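Local coordinates for protein flavodoxin (Methanosarcina acetivorans C2A, PDB 5WID) that binds flavin mononucleotide and, as expected for a flavodoxin, probably serves as an electron carrier, at residues Met1-Val6 and Glu47-Val53; Asn13-Ala18 and Ala86-Tyr90; Pro79-Gly84 and Met107-Met112. The contacts are given in a common frame with arbitrary orientation. Residues are numbered along the deposited sequence.

Contact 1: Met1-Val6 and Glu47-Val53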
loop_
_atom_site.group_PDB
_atom_site.type_symbol
_atom_site.label_atom_id
_atom_site.label_comp_id
_atom_site.label_asym_id
_atom_site.label_seq_id
_atom_site.Cartn_x
_atom_site.Cartn_y
_atom_site.Cartn_z
ATOM N N MET A 1 -2.551 12.407 13.100
ATOM C CA MET A 1 -2.654 12.177 11.662
ATOM C C MET A 1 -2.852 10.690 11.385
ATOM O O MET A 1 -2.812 9.881 12.312
ATOM C CB MET A 1 -1.421 12.721 10.951
ATOM C CG MET A 1 -1.497 14.232 10.738
ATOM S SD MET A 1 -0.027 14.919 9.967
ATOM C CE MET A 1 1.199 14.498 11.207
ATOM N N LYS A 2 -3.057 10.320 10.117
ATOM C CA LYS A 2 -3.683 9.040 9.812
ATOM C C LYS A 2 -3.136 8.462 8.515
ATOM O O LYS A 2 -2.989 9.174 7.519
ATOM C CB LYS A 2 -5.205 9.210 9.716
ATOM C CG LYS A 2 -5.972 7.961 9.339
ATOM C CD LYS A 2 -5.745 6.850 10.341
ATOM C CE LYS A 2 -6.778 5.756 10.167
ATOM N NZ LYS A 2 -7.176 5.623 8.739
ATOM N N ALA A 3 -2.830 7.167 8.537
ATOM C CA ALA A 3 -2.424 6.443 7.345
ATOM C C ALA A 3 -3.389 5.293 7.114
ATOM O O ALA A 3 -4.010 4.784 8.053
ATOM C CB ALA A 3 -0.998 5.892 7.467
ATOM N N ILE A 4 -3.505 4.871 5.862
ATOM C CA ILE A 4 -4.325 3.719 5.523
ATOM C C ILE A 4 -3.497 2.793 4.640
ATOM O O ILE A 4 -2.780 3.256 3.748
ATOM C CB ILE A 4 -5.649 4.146 4.854
ATOM C CG1 ILE A 4 -6.543 2.944 4.566
ATOM C CG2 ILE A 4 -5.417 4.936 3.584
ATOM C CD1 ILE A 4 -8.021 3.307 4.711
ATOM N N VAL A 5 -3.536 1.497 4.944
ATOM C CA VAL A 5 -2.822 0.472 4.181
ATOM C C VAL A 5 -3.890 -0.420 3.557
ATOM O O VAL A 5 -4.580 -1.157 4.273
ATOM C CB VAL A 5 -1.861 -0.349 5.052
ATOM C CG1 VAL A 5 -1.079 -1.339 4.175
ATOM C CG2 VAL A 5 -0.914 0.565 5.871
ATOM N N VAL A 6 -4.049 -0.330 2.237
ATOM C CA VAL A 6 -5.129 -0.989 1.500
ATOM C C VAL A 6 -4.515 -2.095 0.658
ATOM O O VAL A 6 -3.496 -1.864 0.002
ATOM C CB VAL A 6 -5.870 0.006 0.585
ATOM C CG1 VAL A 6 -7.023 -0.706 -0.168
ATOM C CG2 VAL A 6 -6.358 1.208 1.370
ATOM N N GLU A 47 -9.691 10.927 4.262
ATOM C CA GLU A 47 -9.216 11.348 5.578
ATOM C C GLU A 47 -7.709 11.153 5.742
ATOM O O GLU A 47 -7.071 11.887 6.504
ATOM C CB GLU A 47 -9.974 10.568 6.658
ATOM C CG GLU A 47 -9.447 10.763 8.077
ATOM C CD GLU A 47 -9.956 9.714 9.058
ATOM O OE1 GLU A 47 -9.903 9.982 10.276
ATOM O OE2 GLU A 47 -10.401 8.628 8.619
ATOM N N ALA A 48 -7.124 10.188 5.041
ATOM C CA ALA A 48 -5.748 9.774 5.310
ATOM C C ALA A 48 -4.722 10.740 4.725
ATOM O O ALA A 48 -4.902 11.267 3.623
ATOM C CB ALA A 48 -5.512 8.373 4.745
ATOM N N GLU A 49 -3.628 10.960 5.472
ATOM C CA GLU A 49 -2.483 11.715 4.961
ATOM C C GLU A 49 -1.571 10.855 4.092
ATOM O O GLU A 49 -0.856 11.392 3.236
ATOM C CB GLU A 49 -1.655 12.299 6.114
ATOM C CG GLU A 49 -2.104 13.687 6.579
ATOM C CD GLU A 49 -3.306 13.614 7.484
ATOM O OE1 GLU A 49 -3.533 12.542 8.092
ATOM O OE2 GLU A 49 -4.028 14.624 7.598
ATOM N N ALA A 50 -1.575 9.536 4.295
ATOM C CA ALA A 50 -0.742 8.618 3.529
ATOM C C ALA A 50 -1.577 7.397 3.177
ATOM O O ALA A 50 -2.342 6.901 4.010
ATOM C CB ALA A 50 0.509 8.179 4.313
ATOM N N ILE A 51 -1.428 6.922 1.945
ATOM C CA ILE A 51 -2.173 5.768 1.452
ATOM C C ILE A 51 -1.171 4.806 0.837
ATOM O O ILE A 51 -0.532 5.136 -0.173
ATOM C CB ILE A 51 -3.240 6.164 0.417
ATOM C CG1 ILE A 51 -4.240 7.144 1.036
ATOM C CG2 ILE A 51 -3.950 4.911 -0.119
ATOM C CD1 ILE A 51 -5.134 7.867 0.000
ATOM N N ALA A 52 -1.041 3.618 1.432
ATOM C CA ALA A 52 -0.220 2.545 0.882
ATOM C C ALA A 52 -1.153 1.533 0.228
ATOM O O ALA A 52 -2.201 1.201 0.790
ATOM C CB ALA A 52 0.620 1.873 1.980
ATOM N N VAL A 53 -0.806 1.086 -0.980
ATOM C CA VAL A 53 -1.668 0.179 -1.736
ATOM C C VAL A 53 -0.856 -1.037 -2.163
ATOM O O VAL A 53 0.240 -0.887 -2.715
ATOM C CB VAL A 53 -2.283 0.872 -2.964
ATOM C CG1 VAL A 53 -3.113 -0.117 -3.788
ATOM C CG2 VAL A 53 -3.169 2.060 -2.525
HETATM O O HOH W 1 -8.580 7.083 7.267
#
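Ile4 CG2 is the middle of the apolar centre, 3.6 Å from Ile51 CG1 and 3.6 Å from Ala48 CB; Ile4 and Ile51 share a face of the sheet with Val6 and Val53. The two segments are neighbouring parallel strands of the flavodoxin-like alpha/beta fold, their axes 4.7 Å apart and inclined by 12°. On the other face Ala3 CB meets Ala50 CB at 4.2 Å and Val5 CG1 meets Ala52 CB at 4.2 Å. Two helices pack on this face: Ile25 of helix 13-27 lies on Ala3 and Val5, and Ile137 of helix 124-143 on Ala50 and Ala52. Between the strands the backbone bonds follow the parallel pattern, in which one residue reaches two on the partner: Ile4 N gives to Ala50 O (3.0 Å), Ile4 O accepts from Ala52 N (2.9 Å), and Val6 N gives to Ala52 O (2.8 Å). CA-H...O contacts fill the intervals, the shortest from Val53 CA to Val6 O at 3.2 Å. The regular pairing stops towards the chain start, where Ala48 leaves the helix that precedes strand 50-58. There Glu49 N donates to Lys2 O (2.8 Å), while the Glu49 carboxylate folds back to take the Lys2 amide, with Lys2 N to Glu49 OE1 at 3.0 Å. At the outer edge, Lys2 NZ, also hydrogen-bonded to Gln33, is 4.4 Å from Glu47 OE2, too far for a salt bridge; a water joins them, accepting from Lys2 NZ at 2.5 Å and donating to Glu47 OE2 at 2.7 Å.

Contact 2: Asn13-Ala18 and Ala86-Tyr90. With FMN (flavin mononucleotide), chain D.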
loop_
_atom_site.group_PDB
_atom_site.type_symbol
_atom_site.label_atom_id
_atom_site.label_comp_id
_atom_site.label_asym_id
_atom_site.label_seq_id
_atom_site.Cartn_x
_atom_site.Cartn_y
_atom_site.Cartn_z
ATOM N N ASN A 13 -0.488 -13.516 1.265
ATOM C CA ASN A 13 0.890 -13.031 1.332
ATOM C C ASN A 13 0.947 -11.505 1.346
ATOM O O ASN A 13 1.627 -10.908 2.190
ATOM C CB ASN A 13 1.703 -13.609 0.170
ATOM C CG ASN A 13 1.911 -15.118 0.305
ATOM O OD1 ASN A 13 1.903 -15.671 1.425
ATOM N ND2 ASN A 13 2.085 -15.795 -0.830
ATOM N N THR A 14 0.238 -10.853 0.419
ATOM C CA THR A 14 0.171 -9.392 0.444
ATOM C C THR A 14 -0.542 -8.892 1.691
ATOM O O THR A 14 -0.196 -7.830 2.226
ATOM C CB THR A 14 -0.512 -8.885 -0.833
ATOM O OG1 THR A 14 0.205 -9.415 -1.962
ATOM C CG2 THR A 14 -0.541 -7.344 -0.918
ATOM N N LYS A 15 -1.527 -9.646 2.180
ATOM C CA LYS A 15 -2.166 -9.272 3.439
ATOM C C LYS A 15 -1.159 -9.274 4.584
ATOM O O LYS A 15 -1.136 -8.349 5.405
ATOM C CB LYS A 15 -3.327 -10.221 3.749
ATOM C CG LYS A 15 -4.028 -9.953 5.097
ATOM C CD LYS A 15 -5.238 -10.901 5.284
ATOM C CE LYS A 15 -6.022 -10.564 6.552
ATOM N NZ LYS A 15 -5.189 -10.826 7.759
ATOM N N ALA A 16 -0.318 -10.310 4.654
ATOM C CA ALA A 16 0.706 -10.359 5.692
ATOM C C ALA A 16 1.641 -9.159 5.592
ATOM O O ALA A 16 2.027 -8.577 6.613
ATOM C CB ALA A 16 1.494 -11.668 5.589
ATOM N N MET A 17 2.023 -8.780 4.370
ATOM C CA MET A 17 2.855 -7.592 4.186
ATOM C C MET A 17 2.151 -6.356 4.716
ATOM O O MET A 17 2.749 -5.537 5.422
ATOM C CB MET A 17 3.184 -7.396 2.702
ATOM C CG MET A 17 4.045 -8.502 2.123
ATOM S SD MET A 17 4.357 -8.227 0.365
ATOM C CE MET A 17 5.407 -6.760 0.384
ATOM N N ALA A 18 0.871 -6.213 4.367
ATOM C CA ALA A 18 0.099 -5.033 4.752
ATOM C C ALA A 18 0.016 -4.896 6.262
ATOM O O ALA A 18 0.142 -3.791 6.807
ATOM C CB ALA A 18 -1.308 -5.116 4.149
ATOM N N ALA A 86 3.680 1.727 -2.344
ATOM C CA ALA A 86 3.215 0.622 -3.171
ATOM C C ALA A 86 3.936 -0.654 -2.761
ATOM O O ALA A 86 5.144 -0.621 -2.499
ATOM C CB ALA A 86 3.461 0.921 -4.668
ATOM N N PHE A 87 3.208 -1.779 -2.722
ATOM C CA PHE A 87 3.815 -3.029 -2.278
ATOM C C PHE A 87 3.048 -4.224 -2.833
ATOM O O PHE A 87 1.968 -4.085 -3.411
ATOM C CB PHE A 87 3.892 -3.116 -0.741
ATOM C CG PHE A 87 2.540 -3.191 -0.055
ATOM C CD1 PHE A 87 1.804 -2.042 0.167
ATOM C CD2 PHE A 87 2.040 -4.409 0.403
ATOM C CE1 PHE A 87 0.556 -2.086 0.804
ATOM C CE2 PHE A 87 0.805 -4.480 1.047
ATOM C CZ PHE A 87 0.056 -3.319 1.249
ATOM N N GLY A 88 3.625 -5.415 -2.639
ATOM C CA GLY A 88 2.906 -6.637 -2.980
ATOM C C GLY A 88 3.768 -7.883 -3.000
ATOM O O GLY A 88 4.993 -7.793 -3.069
ATOM N N SER A 89 3.141 -9.054 -2.964
ATOM C CA SER A 89 3.843 -10.327 -3.078
ATOM C C SER A 89 3.719 -10.838 -4.508
ATOM O O SER A 89 2.754 -10.526 -5.208
ATOM C CB SER A 89 3.265 -11.347 -2.091
ATOM O OG SER A 89 3.874 -12.621 -2.207
ATOM N N TYR A 90 4.703 -11.613 -4.951
ATOM C CA TYR A 90 4.706 -12.068 -6.336
ATOM C C TYR A 90 5.465 -13.380 -6.446
ATOM O O TYR A 90 6.138 -13.806 -5.510
ATOM C CB TYR A 90 5.310 -11.007 -7.266
ATOM C CG TYR A 90 6.819 -10.849 -7.164
ATOM C CD1 TYR A 90 7.411 -10.257 -6.046
ATOM C CD2 TYR A 90 7.648 -11.285 -8.195
ATOM C CE1 TYR A 90 8.792 -10.106 -5.965
ATOM C CE2 TYR A 90 9.030 -11.117 -8.132
ATOM C CZ TYR A 90 9.593 -10.541 -7.015
ATOM O OH TYR A 90 10.965 -10.394 -6.944
HETATM N N1 FMN D . 3.497 -13.921 -9.952
HETATM C C2 FMN D . 4.189 -13.090 -10.801
HETATM O O2 FMN D . 5.216 -12.532 -10.403
HETATM N N3 FMN D . 3.737 -12.880 -12.093
HETATM C C4 FMN D . 2.591 -13.478 -12.547
HETATM O O4 FMN D . 2.219 -13.252 -13.708
HETATM C C4A FMN D . 1.893 -14.333 -11.688
HETATM N N5 FMN D . 0.747 -14.972 -12.109
HETATM C C5A FMN D . 0.067 -15.816 -11.251
HETATM C C6 FMN D . -1.084 -16.456 -11.707
HETATM C C7 FMN D . -1.780 -17.303 -10.859
HETATM C C7M FMN D . -3.024 -17.981 -11.373
HETATM C C8 FMN D . -1.324 -17.528 -9.562
HETATM C C8M FMN D . -2.069 -18.451 -8.638
HETATM C C9 FMN D . -0.165 -16.891 -9.103
HETATM C C9A FMN D . 0.527 -16.036 -9.954
HETATM N N10 FMN D . 1.673 -15.389 -9.520
HETATM C C10 FMN D . 2.355 -14.552 -10.386
HETATM C "C1'" FMN D . 2.205 -15.619 -8.143
HETATM C "C2'" FMN D . 1.531 -14.778 -7.061
HETATM O "O2'" FMN D . 1.703 -13.386 -7.264
HETATM C "C3'" FMN D . 2.182 -15.177 -5.740
HETATM O "O3'" FMN D . 1.798 -16.505 -5.428
HETATM C "C4'" FMN D . 1.856 -14.243 -4.571
HETATM O "O4'" FMN D . 2.645 -14.656 -3.471
HETATM C "C5'" FMN D . 0.376 -14.242 -4.182
HETATM O "O5'" FMN D . 0.211 -13.269 -3.163
HETATM P P FMN D . -1.216 -13.067 -2.456
HETATM O O1P FMN D . -1.148 -11.748 -1.726
HETATM O O2P FMN D . -2.278 -13.015 -3.536
HETATM O O3P FMN D . -1.442 -14.213 -1.510
#
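One hydroxyl ties strand, helix and cofactor together: Thr14 OG1 accepts from Ser89 N at 3.1 Å and donates to FMN O1P at 2.7 Å. The helix start adds its first backbone amides, Thr14 N to FMN O1P (2.7 Å) and Asn13 N to FMN O3P (3.0 Å). Beside the phosphate, the ribityl O4' of FMN receives Asn13 ND2 at 2.9 Å and donates to Ser89 OG at 2.7 Å, so both segments hold the same hydroxyl. Away from the ligand the short helix and strand segments run roughly antiparallel, at 142°, with axes 6.9 Å apart. Phe87 fills the gap, its CZ 3.7 Å from Ala18 CB and its CD2 3.9 Å from Met17 CB. Met17 SD lies 3.4 Å from Gly88 C; glycine is called for at Gly88 because a CB would jam against the carbonyl O of Phe87. Ser9, Thr10 and Ser11, with Ser56, Ser93 and Thr57 O, add further hydrogen bonds to FMN, whose phosphate sits at the N-terminus of the first helix, the hallmark of the flavodoxin FMN site.

Contact 3: Pro79-Gly84 and Met107-Met112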
loop_
_atom_site.group_PDB
_atom_site.type_symbol
_atom_site.label_atom_id
_atom_site.label_comp_id
_atom_site.label_asym_id
_atom_site.label_seq_id
_atom_site.Cartn_x
_atom_site.Cartn_y
_atom_site.Cartn_z
ATOM N N PRO A 79 -6.397 12.374 -4.209
ATOM C CA PRO A 79 -5.146 12.134 -3.481
ATOM C C PRO A 79 -3.966 12.994 -3.914
ATOM O O PRO A 79 -2.840 12.700 -3.496
ATOM C CB PRO A 79 -4.874 10.655 -3.806
ATOM C CG PRO A 79 -5.344 10.545 -5.236
ATOM C CD PRO A 79 -6.512 11.496 -5.388
ATOM N N GLN A 80 -4.182 14.031 -4.722
ATOM C CA GLN A 80 -3.078 14.866 -5.176
ATOM C C GLN A 80 -2.299 15.414 -3.989
ATOM O O GLN A 80 -2.886 15.930 -3.034
ATOM C CB GLN A 80 -3.611 16.019 -6.035
ATOM C CG GLN A 80 -4.501 15.548 -7.172
ATOM C CD GLN A 80 -5.994 15.741 -6.897
ATOM O OE1 GLN A 80 -6.514 15.358 -5.837
ATOM N NE2 GLN A 80 -6.691 16.338 -7.861
ATOM N N GLY A 81 -0.969 15.291 -4.047
ATOM C CA GLY A 81 -0.100 15.799 -3.003
ATOM C C GLY A 81 0.068 14.896 -1.795
ATOM O O GLY A 81 0.869 15.221 -0.908
ATOM N N LYS A 82 -0.661 13.784 -1.720
ATOM C CA LYS A 82 -0.570 12.912 -0.562
ATOM C C LYS A 82 0.611 11.956 -0.692
ATOM O O LYS A 82 1.111 11.684 -1.786
ATOM C CB LYS A 82 -1.851 12.093 -0.385
ATOM C CG LYS A 82 -3.047 12.926 0.020
ATOM C CD LYS A 82 -4.196 12.009 0.429
ATOM C CE LYS A 82 -5.390 12.814 0.906
ATOM N NZ LYS A 82 -6.462 11.910 1.423
ATOM N N ILE A 83 1.039 11.445 0.463
ATOM C CA ILE A 83 2.082 10.431 0.516
ATOM C C ILE A 83 1.501 9.110 0.038
ATOM O O ILE A 83 0.458 8.663 0.528
ATOM C CB ILE A 83 2.617 10.296 1.947
ATOM C CG1 ILE A 83 3.233 11.617 2.427
ATOM C CG2 ILE A 83 3.588 9.115 2.042
ATOM C CD1 ILE A 83 3.179 11.775 3.946
ATOM N N GLY A 84 2.161 8.486 -0.928
ATOM C CA GLY A 84 1.766 7.155 -1.350
ATOM C C GLY A 84 2.858 6.126 -1.132
ATOM O O GLY A 84 4.034 6.484 -1.008
ATOM N N MET A 107 -1.589 10.116 -10.632
ATOM C CA MET A 107 -2.648 10.717 -9.831
ATOM C C MET A 107 -2.201 11.933 -9.037
ATOM O O MET A 107 -3.031 12.527 -8.338
ATOM C CB MET A 107 -3.167 9.688 -8.832
ATOM C CG MET A 107 -4.544 9.239 -9.037
ATOM S SD MET A 107 -4.757 7.940 -7.817
ATOM C CE MET A 107 -4.723 6.524 -8.905
ATOM N N GLY A 108 -0.920 12.281 -9.065
ATOM C CA GLY A 108 -0.428 13.393 -8.277
ATOM C C GLY A 108 0.075 13.044 -6.893
ATOM O O GLY A 108 0.377 13.959 -6.115
ATOM N N MET A 109 0.179 11.762 -6.555
ATOM C CA MET A 109 0.744 11.390 -5.265
ATOM C C MET A 109 2.266 11.400 -5.328
ATOM O O MET A 109 2.864 11.209 -6.392
ATOM C CB MET A 109 0.261 9.999 -4.837
ATOM C CG MET A 109 -1.247 9.875 -4.733
ATOM S SD MET A 109 -1.781 8.267 -4.121
ATOM C CE MET A 109 -1.401 8.425 -2.372
ATOM N N THR A 110 2.892 11.637 -4.176
ATOM C CA THR A 110 4.336 11.493 -4.028
ATOM C C THR A 110 4.591 10.126 -3.420
ATOM O O THR A 110 4.321 9.908 -2.231
ATOM C CB THR A 110 4.935 12.593 -3.159
ATOM O OG1 THR A 110 4.642 13.864 -3.741
ATOM C CG2 THR A 110 6.450 12.415 -3.058
ATOM N N VAL A 111 5.108 9.215 -4.239
ATOM C CA VAL A 111 5.290 7.823 -3.855
ATOM C C VAL A 111 6.638 7.681 -3.165
ATOM O O VAL A 111 7.682 8.038 -3.723
ATOM C CB VAL A 111 5.196 6.892 -5.074
ATOM C CG1 VAL A 111 5.529 5.450 -4.666
ATOM C CG2 VAL A 111 3.817 6.976 -5.679
ATOM N N MET A 112 6.615 7.155 -1.954
ATOM C CA MET A 112 7.847 6.923 -1.225
ATOM C C MET A 112 8.649 5.780 -1.825
ATOM O O MET A 112 8.100 4.816 -2.362
ATOM C CB MET A 112 7.535 6.594 0.220
ATOM C CG MET A 112 7.040 7.764 0.977
ATOM S SD MET A 112 6.821 7.265 2.655
ATOM C CE MET A 112 8.356 6.441 3.012
#
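Met107 follows helix 96-106, its SD 3.7 Å from Pro79 CG. Gly108 then ends that helix in a Schellman motif with positive phi; its backbone angles call for glycine, and a CB would also crowd Gln80 CG. Gly108 O takes Gly81 N at 2.8 Å, meeting the type II turn of Pro79 to Lys82 that leads into strand 83-90. The Met109 side chain runs from Pro79 to Gly84, with CG 3.8 Å from Pro79 CB and CE 3.6 Å from Gly84 CA, space that a side chain at Gly84 would contest. From here the segments run as the parallel strands of a beta-alpha-beta unit, strand 83-90, helix 96-106 and strand 110-119. Thr110 bonds on both sides of Ile83: Thr110 N to Lys82 O at 3.0 Å, and Gly84 N to Thr110 O at 2.9 Å. Val111 packs on helix 96-106, while Val111 CA approaches Gly84 O at 3.4 Å. Met112 N donates to Gly84 O at 2.8 Å, and Met112 SD lies 3.8 Å from Ile83 CG2.

All three contacts reach one sheet, in which strands 2-8, 50-58, 83-90 and 110-119 are successive neighbours. Contact 1 pairs the first two and contact 3 the last two; their centres are about 11 Å apart, linked by probable hydrogen bonds from Ile51 N to Ile83 O (2.9 Å) and from Lys82 NZ to Ala48 O (2.8 Å). Contact 2 lays helix 13-27, which follows strand 2-8, over the sheet about 16 Å from contact 1 and 20 Å from contact 3, between centres. Along the chain contact 1 closes before contact 3 opens, whereas contact 2 crosses both. Strand 83-90 thus runs from the pairing in contact 3 to the FMN site in contact 2.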